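Local coordinates for VP24 (White spot syndrome virus, PDB 5HLJ), which serves as a major envelope protein of the virion, probably held in the membrane by a transmembrane helix, with a beta-rich region that forms a three-chain assembly, at residues Asp78-Val83 / Glu90-Ala95; Ala86-Leu91 / Asp152-Asp157. All blocks are in the same frame, centred on the assembly; numbering follows the deposited sequence.

Overall arrangement
Followed from the N terminus, the chain leaves strand 68-72, runs through the loop that holds 78-83 and turns into strand 90-99. Interaction 1 closes this short loop by folding 78-83 back over the start of that strand, only seven residues on. Interaction 2 closes a far longer excursion: 86-91, the lead-in to the same strand, meets 152-157, the loop that leaves strand 141-151. The two closures cross rather than nest, and 86-91 and 90-95 share Glu-90 and Leu-91; the centres lie about 13 Å apart. Together they tie two loops to strand 90-99 and its lead-in, the strand lying between 68-72 and 141-151 in the sheet.

Interaction 1 (Asp78-Val83 / Glu90-Ala95); sequences DHTLNV and ELELYA
The carboxylate of Glu-92 is gripped by His-79, Thr-80 and Leu-81, and these hydrogen bonds carry the contact. CG of Glu-92 stands anti to the backbone N (chi1 -178°) on an extended chain, which carries the carboxylate from the strand to the loop backbone. Its OE2 takes Thr-80 N at 2.7 Å through the syn lone pair, in a nearly straight bond (164°), and Thr-80 OG1, also at 2.7 Å, from above the carboxylate plane. His-79 ND1 reaches Glu-92 OE1 at 2.7 Å from the opposite face, with ring and carboxylate 58° apart. Leu-81 N adds a weak bond to the same OE1 at 3.2 Å. Gly-31 O accepts from His-79 NE2; both ring nitrogens thus act as donors, consistent with a protonated imidazole beside a charged Glu-92. Polar too is Glu-90 OE1, which accepts from Asn-84 N.

Van der Waals contacts flank this centre. Asp-78 CB lies over one face of the Tyr-94 ring, whereas Thr-80 CG2 comes to its edge, 3.9 Å from Tyr-94 CE1. At the other end Val-83 CG1 rests against Glu-90 O at 3.3 Å.

Arg-121 of the second subunit binds His-79 O and Asn-82 OD1, placing the loop at a subunit interface. The arrangement is a His-carboxylate hydrogen bond within a loop whose backbone amides are held by a strand glutamate, with Asn-82 centring an inverse gamma turn.

Interaction 2 (Ala86-Leu91 / Asp152-Asp157); sequences AESKEL and DEDIDD
Ser-88 and Ile-155 join the two backbones where Lys-89 and Asp-154 bring their CA atoms within 4.6 Å. Ile-155 N donates to Ser-88 O at 2.8 Å in an almost linear bond (171°), although the donor stands well above the carbonyl plane. It lies just beyond the pairing of strands 90-99 and 141-151, where Lys-89 bonds with Phe-151 and Leu-91 with Ala-149.

Side chains reinforce it. Ser-88 OG, set between its own backbone N and carbonyl carbon (chi1 56°), donates to Ile-155 O at 2.9 Å. In return Asp-154 OD1 accepts Ser-88 N at 3.0 Å, from above the carboxylate plane, so both polar backbone atoms of Ser-88 are engaged by the loop. The extended Lys-89 chain crosses Asp-154 obliquely, its CG 3.3 Å from Asp-154 OD1, and ends in a weak bond from Lys-89 NZ to Asp-152 O. NZ also forms a salt bridge with Glu-87 OE1 and donates to a water that binds Glu-153 OE1 weakly. It would probably offset the like charges of Glu-87 OE1 and Asp-154 OD1, 4.2 Å apart. Leu-91 CD2 packs on Ile-155 CG1 at 3.9 Å, the apolar part of the contact.

Asp-152 OD1 forms a salt bridge with Lys-127 of the second subunit. The contact joins two loops by hydrogen bonds at the end of the antiparallel pair 90-99 and 141-151, where entry meets exit.

Interaction 1 (Asp78-Val83 / Glu90-Ala95)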
# COMPACT_ATOMS: atom_id res chain seq x y z
N ASP A 78 -2.35 9.99 26.00
CA ASP A 78 -2.99 9.24 24.92
C ASP A 78 -1.93 8.80 23.89
O ASP A 78 -1.92 9.28 22.76
CB ASP A 78 -4.09 10.07 24.26
CG ASP A 78 -5.27 10.36 25.20
OD1 ASP A 78 -5.52 9.58 26.14
OD2 ASP A 78 -5.96 11.39 24.98
N HIS A 79 -1.04 7.90 24.30
CA HIS A 79 0.09 7.46 23.49
C HIS A 79 0.49 6.03 23.83
O HIS A 79 0.77 5.74 25.00
CB HIS A 79 1.33 8.33 23.71
CG HIS A 79 1.30 9.64 23.00
ND1 HIS A 79 1.63 9.78 21.67
CD2 HIS A 79 1.04 10.90 23.45
CE1 HIS A 79 1.54 11.05 21.32
NE2 HIS A 79 1.18 11.75 22.39
N THR A 80 0.55 5.15 22.84
CA THR A 80 1.16 3.84 23.07
C THR A 80 2.64 3.88 22.71
O THR A 80 3.35 2.89 22.88
CB THR A 80 0.50 2.74 22.25
OG1 THR A 80 0.63 3.08 20.86
CG2 THR A 80 -0.98 2.61 22.62
N LEU A 81 3.08 5.03 22.22
CA LEU A 81 4.40 5.20 21.65
C LEU A 81 5.20 6.30 22.35
O LEU A 81 4.66 7.35 22.68
CB LEU A 81 4.27 5.55 20.17
CG LEU A 81 4.46 4.56 19.02
CD1 LEU A 81 4.15 3.11 19.39
CD2 LEU A 81 3.65 5.03 17.80
N ASN A 82 6.50 6.07 22.56
CA ASN A 82 7.37 7.13 23.07
C ASN A 82 7.66 8.15 21.99
O ASN A 82 8.62 8.01 21.25
CB ASN A 82 8.71 6.59 23.57
CG ASN A 82 8.57 5.62 24.71
OD1 ASN A 82 7.53 5.53 25.37
ND2 ASN A 82 9.64 4.86 24.95
N VAL A 83 6.84 9.18 21.89
CA VAL A 83 7.19 10.26 21.01
C VAL A 83 8.08 11.26 21.73
O VAL A 83 7.95 11.48 22.94
CB VAL A 83 5.94 10.97 20.47
CG1 VAL A 83 5.22 10.05 19.46
CG2 VAL A 83 5.04 11.35 21.62
N GLU A 90 7.81 13.04 15.52
CA GLU A 90 7.27 11.74 15.85
C GLU A 90 5.82 11.87 16.27
O GLU A 90 5.53 12.49 17.29
CB GLU A 90 8.11 11.08 16.94
CG GLU A 90 9.59 11.05 16.60
CD GLU A 90 10.45 10.31 17.63
OE1 GLU A 90 10.03 10.19 18.81
OE2 GLU A 90 11.54 9.84 17.25
N LEU A 91 4.92 11.32 15.46
CA LEU A 91 3.48 11.53 15.64
C LEU A 91 2.73 10.23 15.80
O LEU A 91 3.12 9.19 15.25
CB LEU A 91 2.90 12.31 14.47
CG LEU A 91 2.79 13.83 14.57
CD1 LEU A 91 4.14 14.45 14.89
CD2 LEU A 91 2.22 14.43 13.28
N GLU A 92 1.64 10.27 16.54
CA GLU A 92 0.84 9.08 16.74
C GLU A 92 -0.64 9.38 16.51
O GLU A 92 -1.14 10.42 16.91
CB GLU A 92 1.09 8.51 18.14
CG GLU A 92 0.35 7.21 18.45
CD GLU A 92 0.64 6.68 19.86
OE1 GLU A 92 1.49 7.27 20.57
OE2 GLU A 92 0.01 5.68 20.25
N LEU A 93 -1.32 8.48 15.81
CA LEU A 93 -2.77 8.49 15.82
C LEU A 93 -3.23 7.58 16.97
O LEU A 93 -2.90 6.40 16.98
CB LEU A 93 -3.35 8.00 14.48
CG LEU A 93 -4.87 7.79 14.56
CD1 LEU A 93 -5.61 9.15 14.59
CD2 LEU A 93 -5.39 6.88 13.45
N TYR A 94 -3.94 8.15 17.94
CA TYR A 94 -4.50 7.34 19.01
C TYR A 94 -6.01 7.44 18.89
O TYR A 94 -6.62 8.44 19.30
CB TYR A 94 -4.01 7.81 20.39
CG TYR A 94 -4.39 6.88 21.53
CD1 TYR A 94 -3.47 6.00 22.08
CD2 TYR A 94 -5.69 6.88 22.03
CE1 TYR A 94 -3.85 5.14 23.12
CE2 TYR A 94 -6.07 6.03 23.05
CZ TYR A 94 -5.15 5.16 23.60
OH TYR A 94 -5.57 4.32 24.62
N ALA A 95 -6.62 6.41 18.30
CA ALA A 95 -8.03 6.48 17.96
C ALA A 95 -8.86 5.48 18.74
O ALA A 95 -8.40 4.39 19.08
CB ALA A 95 -8.22 6.28 16.47

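Interaction 2 (Ala86-Leu91 / Asp152-Asp157)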
# COMPACT_ATOMS: atom_id res chain seq x y z
N ALA A 86 9.68 16.95 22.69
CA ALA A 86 10.52 18.14 22.50
C ALA A 86 10.47 18.68 21.07
O ALA A 86 10.86 19.82 20.81
CB ALA A 86 11.96 17.84 22.88
N GLU A 87 10.03 17.84 20.13
CA GLU A 87 9.90 18.22 18.73
C GLU A 87 8.56 17.76 18.20
O GLU A 87 7.76 17.20 18.96
CB GLU A 87 11.02 17.62 17.90
CG GLU A 87 12.40 18.15 18.21
CD GLU A 87 13.49 17.23 17.71
OE1 GLU A 87 13.64 17.06 16.48
OE2 GLU A 87 14.21 16.65 18.56
N SER A 88 8.30 17.97 16.91
CA SER A 88 7.06 17.47 16.34
C SER A 88 7.30 16.62 15.09
O SER A 88 6.62 16.80 14.08
CB SER A 88 6.11 18.64 16.03
OG SER A 88 6.74 19.58 15.18
N LYS A 89 8.27 15.71 15.17
CA LYS A 89 8.63 14.80 14.08
C LYS A 89 8.00 13.43 14.26
O LYS A 89 7.70 12.73 13.28
CB LYS A 89 10.15 14.64 13.97
CG LYS A 89 10.83 15.92 13.66
CD LYS A 89 12.33 15.78 13.57
CE LYS A 89 12.94 17.18 13.47
NZ LYS A 89 14.34 17.17 12.98
N GLU A 90 7.81 13.04 15.52
CA GLU A 90 7.27 11.74 15.85
C GLU A 90 5.82 11.87 16.27
O GLU A 90 5.53 12.49 17.29
CB GLU A 90 8.11 11.08 16.94
CG GLU A 90 9.59 11.05 16.60
CD GLU A 90 10.45 10.31 17.63
OE1 GLU A 90 10.03 10.19 18.81
OE2 GLU A 90 11.54 9.84 17.25
N LEU A 91 4.92 11.32 15.46
CA LEU A 91 3.48 11.53 15.64
C LEU A 91 2.73 10.23 15.80
O LEU A 91 3.12 9.19 15.25
CB LEU A 91 2.90 12.31 14.47
CG LEU A 91 2.79 13.83 14.57
CD1 LEU A 91 4.14 14.45 14.89
CD2 LEU A 91 2.22 14.43 13.28
N ASP A 152 11.08 13.38 8.82
CA ASP A 152 12.40 14.01 8.77
C ASP A 152 12.37 15.39 9.44
O ASP A 152 13.25 15.73 10.23
CB ASP A 152 12.89 14.15 7.33
CG ASP A 152 13.50 12.87 6.78
OD1 ASP A 152 13.49 11.84 7.48
OD2 ASP A 152 13.97 12.88 5.62
N GLU A 153 11.33 16.16 9.10
CA GLU A 153 11.16 17.54 9.52
C GLU A 153 9.95 17.70 10.45
O GLU A 153 8.97 16.96 10.31
CB GLU A 153 10.98 18.46 8.30
CG GLU A 153 12.20 18.60 7.35
CD GLU A 153 13.54 18.79 8.07
OE1 GLU A 153 13.59 19.49 9.11
OE2 GLU A 153 14.56 18.24 7.59
N ASP A 154 10.02 18.67 11.36
CA ASP A 154 8.91 19.00 12.26
C ASP A 154 7.61 19.24 11.52
O ASP A 154 7.58 19.92 10.49
CB ASP A 154 9.21 20.26 13.09
CG ASP A 154 10.21 20.02 14.23
OD1 ASP A 154 10.23 18.94 14.85
OD2 ASP A 154 10.97 20.97 14.50
N ILE A 155 6.53 18.72 12.08
CA ILE A 155 5.21 19.07 11.59
C ILE A 155 4.74 20.41 12.19
O ILE A 155 4.74 20.59 13.41
CB ILE A 155 4.20 17.95 11.89
CG1 ILE A 155 4.62 16.66 11.18
CG2 ILE A 155 2.79 18.37 11.48
CD1 ILE A 155 4.70 16.82 9.67
N ASP A 156 4.35 21.34 11.32
CA ASP A 156 3.77 22.61 11.74
C ASP A 156 2.58 22.96 10.85
O ASP A 156 1.99 22.08 10.24
CB ASP A 156 4.81 23.73 11.69
CG ASP A 156 5.39 23.91 10.29
OD1 ASP A 156 4.61 24.23 9.35
OD2 ASP A 156 6.62 23.77 10.13
N ASP A 157 2.25 24.24 10.75
CA ASP A 157 1.05 24.65 10.02
C ASP A 157 1.21 24.64 8.51
O ASP A 157 0.22 24.75 7.78
CB ASP A 157 0.61 26.05 10.45
CG ASP A 157 0.01 26.06 11.83
OD1 ASP A 157 -1.02 25.38 12.02
OD2 ASP A 157 0.56 26.76 12.72
O HOH W 1 16.03 17.97 10.78